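Local coordinates for protein serine proteinase inhibitor A (Sagittaria sagittifolia, PDB 3E8L) that probably inhibits trypsin and chymotrypsin simultaneously through two reactive sites carried on a single Kunitz-type beta-trefoil, at residues K52-E57 / K105-G110; G82-F87 / C147-C152. The protein carries 2 engineered substitutions. All blocks are in the same frame, centred on the assembly; numbering follows the deposited sequence.

Contact 1. Residues K52-E57 / K105-G110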
loop_
_atom_site.group_PDB
_atom_site.type_symbol
_atom_site.label_atom_id
_atom_site.label_comp_id
_atom_site.label_asym_id
_atom_site.label_seq_id
_atom_site.Cartn_x
_atom_site.Cartn_y
_atom_site.Cartn_z
ATOM N N LYS A 52 -1.834 13.185 -6.701
ATOM C CA LYS A 52 -1.994 12.003 -7.561
ATOM C C LYS A 52 -1.612 12.176 -9.043
ATOM O O LYS A 52 -1.873 13.208 -9.659
ATOM C CB LYS A 52 -3.426 11.496 -7.435
ATOM C CG LYS A 52 -3.711 10.161 -8.095
ATOM C CD LYS A 52 -5.156 9.740 -7.851
ATOM C CE LYS A 52 -5.385 9.372 -6.405
ATOM N NZ LYS A 52 -6.719 8.749 -6.255
ATOM N N SER A 53 -1.004 11.134 -9.602
ATOM C CA SER A 53 -0.493 11.130 -10.971
ATOM C C SER A 53 -0.938 9.876 -11.705
ATOM O O SER A 53 -1.294 8.873 -11.064
ATOM C CB SER A 53 1.036 11.142 -10.954
ATOM O OG SER A 53 1.557 12.422 -10.672
ATOM N N TYR A 54 -0.917 9.913 -13.041
ATOM C CA TYR A 54 -1.085 8.679 -13.817
ATOM C C TYR A 54 0.289 8.074 -14.026
ATOM O O TYR A 54 1.231 8.808 -14.359
ATOM C CB TYR A 54 -1.706 8.940 -15.183
ATOM C CG TYR A 54 -3.115 9.475 -15.160
ATOM C CD1 TYR A 54 -4.190 8.620 -15.057
ATOM C CD2 TYR A 54 -3.366 10.840 -15.272
ATOM C CE1 TYR A 54 -5.484 9.092 -15.059
ATOM C CE2 TYR A 54 -4.664 11.336 -15.268
ATOM C CZ TYR A 54 -5.729 10.444 -15.161
ATOM O OH TYR A 54 -7.036 10.897 -15.153
ATOM N N VAL A 55 0.400 6.757 -13.818
ATOM C CA VAL A 55 1.553 5.992 -14.284
ATOM C C VAL A 55 1.458 5.825 -15.808
ATOM O O VAL A 55 0.515 5.219 -16.334
ATOM C CB VAL A 55 1.649 4.605 -13.617
ATOM C CG1 VAL A 55 2.948 3.909 -14.033
ATOM C CG2 VAL A 55 1.583 4.722 -12.118
ATOM N N TYR A 56 2.426 6.390 -16.509
ATOM C CA TYR A 56 2.490 6.290 -17.963
ATOM C C TYR A 56 3.924 6.047 -18.437
ATOM O O TYR A 56 4.893 6.236 -17.686
ATOM C CB TYR A 56 1.948 7.574 -18.595
ATOM C CG TYR A 56 2.986 8.645 -18.883
ATOM C CD1 TYR A 56 3.250 9.044 -20.191
ATOM C CD2 TYR A 56 3.698 9.263 -17.850
ATOM C CE1 TYR A 56 4.203 10.019 -20.468
ATOM C CE2 TYR A 56 4.654 10.236 -18.113
ATOM C CZ TYR A 56 4.902 10.613 -19.420
ATOM O OH TYR A 56 5.845 11.590 -19.685
ATOM N N GLU A 57 4.063 5.646 -19.692
ATOM C CA GLU A 57 5.372 5.411 -20.264
ATOM C C GLU A 57 5.938 6.706 -20.850
ATOM O O GLU A 57 5.370 7.278 -21.778
ATOM C CB GLU A 57 5.257 4.352 -21.333
ATOM C CG GLU A 57 6.571 3.758 -21.746
ATOM C CD GLU A 57 6.414 2.857 -22.950
ATOM O OE1 GLU A 57 5.413 2.112 -22.981
ATOM O OE2 GLU A 57 7.276 2.905 -23.858
ATOM N N LYS A 105 -9.732 4.039 -9.458
ATOM C CA LYS A 105 -11.132 4.049 -9.854
ATOM C C LYS A 105 -11.191 4.115 -11.383
ATOM O O LYS A 105 -10.410 4.843 -12.001
ATOM C CB LYS A 105 -11.767 5.300 -9.234
ATOM C CG LYS A 105 -13.189 5.615 -9.626
ATOM C CD LYS A 105 -13.740 6.711 -8.705
ATOM C CE LYS A 105 -15.254 6.758 -8.740
ATOM N NZ LYS A 105 -15.778 7.466 -7.541
ATOM N N SER A 106 -12.079 3.346 -12.005
ATOM C CA SER A 106 -12.209 3.476 -13.445
ATOM C C SER A 106 -12.761 4.846 -13.874
ATOM O O SER A 106 -13.548 5.462 -13.165
ATOM C CB SER A 106 -13.022 2.322 -14.055
ATOM O OG SER A 106 -14.370 2.437 -13.694
ATOM N N GLU A 107 -12.302 5.311 -15.028
ATOM C CA GLU A 107 -12.617 6.634 -15.514
ATOM C C GLU A 107 -12.620 6.582 -17.047
ATOM O O GLU A 107 -12.147 5.615 -17.649
ATOM C CB GLU A 107 -11.593 7.664 -14.989
ATOM C CG GLU A 107 -10.115 7.306 -15.259
ATOM C CD GLU A 107 -9.139 8.448 -14.985
ATOM O OE1 GLU A 107 -8.864 9.234 -15.915
ATOM O OE2 GLU A 107 -8.619 8.551 -13.858
ATOM N N THR A 108 -13.159 7.617 -17.667
ATOM C CA THR A 108 -13.093 7.766 -19.098
ATOM C C THR A 108 -12.233 8.964 -19.418
ATOM O O THR A 108 -12.417 10.028 -18.847
ATOM C CB THR A 108 -14.475 7.959 -19.682
ATOM O OG1 THR A 108 -15.291 6.871 -19.246
ATOM C CG2 THR A 108 -14.403 7.962 -21.201
ATOM N N ASN A 109 -11.299 8.778 -20.341
ATOM C CA ASN A 109 -10.267 9.760 -20.633
ATOM C C ASN A 109 -9.703 9.485 -22.020
ATOM O O ASN A 109 -9.096 8.433 -22.257
ATOM C CB ASN A 109 -9.157 9.619 -19.583
ATOM C CG ASN A 109 -8.213 10.804 -19.539
ATOM O OD1 ASN A 109 -7.527 10.994 -18.536
ATOM N ND2 ASN A 109 -8.145 11.586 -20.615
ATOM N N GLY A 110 -9.898 10.424 -22.936
ATOM C CA GLY A 110 -9.435 10.244 -24.307
ATOM C C GLY A 110 -10.349 9.288 -25.048
ATOM O O GLY A 110 -9.942 8.658 -26.021
#
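The phenol of Tyr-54 and the carboxylate of Glu-107 reach for each other from opposite directions, between strand 52-57 and the largely non-strand segment 105-110, whose backbones stay well apart, with 11.5 Å between Tyr-54 CA and Asn-109 CA. The tight part is a single hydrogen bond, donated by Tyr-54 OH to Glu-107 OE1 over 2.6 Å. OE1 accepts it through its syn lone pair, on the side of the second oxygen, OE2, which makes no hydrogen bond to the hydroxyl itself. Glu-107 CD lies in the plane of the tyrosine ring, at its edge, and OE2 stays near that plane, 3.4 Å from Tyr-54 CE1. The carboxylate is turned steeply against the ring, their planes 72° apart. On Glu-107, CG sits between the backbone N and the carbonyl carbon (chi1 53°), and the chain then runs extended, carrying the acid group outward to meet the hydroxyl.

The looser part belongs to Asn-109, whose OD1 lies 3.4 Å from Tyr-54 OH, oblique to the ring, with no bond between them. All three touching residues are partly exposed, so this is a surface contact. The Tyr-54 side chain also packs on Leu-169 of strand 167-172. Glu-107 OE2 forms a salt bridge with Lys-48 NZ from strand 43-49, so both carboxylate oxygens are engaged and the anionic form is probably stabilised.

Strands 52-57 and 107-108 both pair antiparallel with strand 113-119. The tyrosine and glutamate thus add a side-chain bridge between two strands that share this partner in a curled antiparallel sheet, within the beta-trefoil fold of the Kunitz-type protease inhibitors.

Contact 2. Residues G82-F87 / C147-C152. With SO4 (sulfate ion), chain I.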
loop_
_atom_site.group_PDB
_atom_site.type_symbol
_atom_site.label_atom_id
_atom_site.label_comp_id
_atom_site.label_asym_id
_atom_site.label_seq_id
_atom_site.Cartn_x
_atom_site.Cartn_y
_atom_site.Cartn_z
ATOM N N GLY A 82 5.901 -13.748 -8.451
ATOM C CA GLY A 82 4.580 -14.058 -7.928
ATOM C C GLY A 82 4.247 -13.354 -6.627
ATOM O O GLY A 82 3.084 -13.352 -6.190
ATOM N N SER A 83 5.252 -12.763 -5.988
ATOM C CA SER A 83 5.025 -12.118 -4.699
ATOM C C SER A 83 4.510 -10.714 -4.914
ATOM O O SER A 83 4.495 -10.203 -6.028
ATOM C CB SER A 83 6.297 -12.072 -3.863
ATOM O OG SER A 83 6.474 -13.282 -3.181
ATOM N N ARG A 84 4.099 -10.090 -3.831
ATOM C CA ARG A 84 3.456 -8.787 -3.912
ATOM C C ARG A 84 4.225 -7.696 -3.185
ATOM O O ARG A 84 4.691 -7.882 -2.060
ATOM C CB ARG A 84 1.998 -8.881 -3.439
ATOM C CG ARG A 84 1.089 -9.267 -4.577
ATOM C CD ARG A 84 1.044 -10.778 -4.841
ATOM N NE ARG A 84 0.148 -11.332 -3.855
ATOM C CZ ARG A 84 -0.968 -11.980 -4.113
ATOM N NH1 ARG A 84 -1.327 -12.252 -5.356
ATOM N NH2 ARG A 84 -1.703 -12.374 -3.093
ATOM N N TYR A 85 4.356 -6.564 -3.858
ATOM C CA TYR A 85 5.134 -5.454 -3.350
ATOM C C TYR A 85 4.483 -4.113 -3.588
ATOM O O TYR A 85 3.740 -3.923 -4.559
ATOM C CB TYR A 85 6.513 -5.469 -3.979
ATOM C CG TYR A 85 7.183 -6.782 -3.764
ATOM C CD1 TYR A 85 7.713 -7.114 -2.518
ATOM C CD2 TYR A 85 7.264 -7.708 -4.791
ATOM C CE1 TYR A 85 8.326 -8.345 -2.310
ATOM C CE2 TYR A 85 7.861 -8.936 -4.597
ATOM C CZ TYR A 85 8.388 -9.254 -3.360
ATOM O OH TYR A 85 8.984 -10.477 -3.190
ATOM N N LYS A 86 4.773 -3.191 -2.674
ATOM C CA LYS A 86 4.437 -1.783 -2.823
ATOM C C LYS A 86 5.470 -1.166 -3.768
ATOM O O LYS A 86 6.677 -1.349 -3.568
ATOM C CB LYS A 86 4.496 -1.141 -1.443
ATOM C CG LYS A 86 4.210 0.355 -1.350
ATOM C CD LYS A 86 3.882 0.653 0.130
ATOM C CE LYS A 86 4.249 2.059 0.558
ATOM N NZ LYS A 86 4.467 2.123 2.033
ATOM N N PHE A 87 4.996 -0.476 -4.806
ATOM C CA PHE A 87 5.857 0.251 -5.759
ATOM C C PHE A 87 5.818 1.735 -5.408
ATOM O O PHE A 87 4.740 2.290 -5.244
ATOM C CB PHE A 87 5.340 0.066 -7.188
ATOM C CG PHE A 87 5.678 -1.271 -7.813
ATOM C CD1 PHE A 87 5.824 -2.426 -7.035
ATOM C CD2 PHE A 87 5.817 -1.376 -9.204
ATOM C CE1 PHE A 87 6.121 -3.657 -7.637
ATOM C CE2 PHE A 87 6.103 -2.593 -9.799
ATOM C CZ PHE A 87 6.262 -3.729 -9.026
ATOM N N CYS A 147 -2.745 -6.185 -7.242
ATOM C CA CYS A 147 -3.496 -6.897 -6.188
ATOM C C CYS A 147 -3.949 -5.974 -5.085
ATOM O O CYS A 147 -3.331 -4.945 -4.825
ATOM C CB CYS A 147 -2.626 -7.949 -5.535
ATOM S SG CYS A 147 -1.800 -9.028 -6.668
ATOM N N SER A 148 -5.003 -6.374 -4.389
ATOM C CA SER A 148 -5.515 -5.543 -3.304
ATOM C C SER A 148 -5.117 -6.126 -1.936
ATOM O O SER A 148 -5.697 -5.788 -0.900
ATOM C CB SER A 148 -7.031 -5.400 -3.447
ATOM O OG SER A 148 -7.647 -6.690 -3.674
ATOM N N CYS A 149 -4.103 -6.987 -1.948
ATOM C CA CYS A 149 -3.708 -7.740 -0.777
ATOM C C CYS A 149 -2.275 -8.172 -0.971
ATOM O O CYS A 149 -1.853 -8.430 -2.106
ATOM C CB CYS A 149 -4.600 -8.974 -0.620
ATOM S SG CYS A 149 -4.078 -10.428 -1.611
ATOM N N GLU A 150 -1.524 -8.258 0.126
ATOM C CA GLU A 150 -0.138 -8.702 0.058
ATOM C C GLU A 150 0.005 -10.226 -0.065
ATOM O O GLU A 150 0.701 -10.707 -0.962
ATOM C CB GLU A 150 0.672 -8.209 1.264
ATOM C CG GLU A 150 2.199 -8.276 1.021
ATOM C CD GLU A 150 3.064 -7.941 2.245
ATOM O OE1 GLU A 150 2.544 -7.448 3.281
ATOM O OE2 GLU A 150 4.282 -8.192 2.166
ATOM N N PHE A 151 -0.648 -10.976 0.833
ATOM C CA PHE A 151 -0.370 -12.398 0.997
ATOM C C PHE A 151 -1.501 -13.342 0.625
ATOM O O PHE A 151 -1.335 -14.547 0.716
ATOM C CB PHE A 151 0.072 -12.692 2.438
ATOM C CG PHE A 151 1.417 -12.156 2.767
ATOM C CD1 PHE A 151 2.525 -12.519 2.007
ATOM C CD2 PHE A 151 1.578 -11.258 3.825
ATOM C CE1 PHE A 151 3.785 -11.996 2.283
ATOM C CE2 PHE A 151 2.825 -10.741 4.132
ATOM C CZ PHE A 151 3.943 -11.103 3.349
ATOM N N CYS A 152 -2.644 -12.808 0.218
ATOM C CA CYS A 152 -3.815 -13.622 -0.013
ATOM C C CYS A 152 -3.729 -14.292 -1.387
ATOM O O CYS A 152 -3.123 -13.769 -2.303
ATOM C CB CYS A 152 -5.076 -12.776 0.155
ATOM S SG CYS A 152 -5.566 -11.783 -1.262
HETATM S S SO4 I . 4.485 -1.590 3.506
HETATM O O1 SO4 I . 3.639 -0.424 3.775
HETATM O O2 SO4 I . 5.893 -1.242 3.686
HETATM O O3 SO4 I . 4.108 -2.699 4.385
HETATM O O4 SO4 I . 4.311 -2.015 2.122
HETATM O O HOH W 1 5.263 -9.605 0.117
HETATM O O HOH W 2 3.783 -11.213 -1.284
#
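Bends at chi2 (83°) and chi3 (80°) fold the Arg-84 side chain back so that its guanidinium edge faces the carbonyl of Glu-150. Arg-84 NE donates to Glu-150 O over 3.0 Å, nearly straight at 171°. The oxygen lies in the guanidinium plane, whereas the donor stands well above the carbonyl plane. Cys-147 packs alongside: its CB lies over one guanidinium face, and its SG, disulfide-bonded to Cys-156, comes within 3.6 Å of Arg-84 CG. Obliquely placed, Cys-149 SG lies 3.4 Å from Arg-84 NH2 and is closed into a disulfide with Cys-152.

Two waters extend the link, one to the Glu-150 carbonyl and one to its carboxylate. The first accepts from Arg-84 N and donates to Glu-150 O, 3.1 Å away; the second donates to Arg-84 O and to Glu-150 OE2, the latter over 2.7 Å. Glu-150 OE1 is held by Ser-72, and the CG of Glu-150 rests over the centre of the Phe-151 ring. Lys-86 NZ donates, at 3.2 Å, to O1 of a sulfate probably from the crystallisation liquor.

Phe-151 also forms backbone hydrogen bonds to the chain of a different protein. Glu-150 O accepts from Arg-84 NE and a water, bonds that with the second water tie the disulfide-closed loop to strand 84-89, while Glu-132, salt-bridged to Arg-84 NH1, probably balances the buried arginine's charge.

The segments alternate along the chain, in the order 52-57, 82-87, 105-110, 147-152, so the two contacts cross in sequence. In space their centres lie 21 Å apart and their nearest atoms about 8 Å apart, without touching. They belong to different sheets of the beta-trefoil: contact 1 joins two strands that both pair with 113-119, whereas contact 2 ties strand 84-89 to the loop that follows strand 142-147, in a sheet where strand 130-135 lies between these two. Contact 1 lies at the surface, within one chain, whereas contact 2 is buried beside an interface, meeting the chain of another protein through Arg-84 as well as its loop.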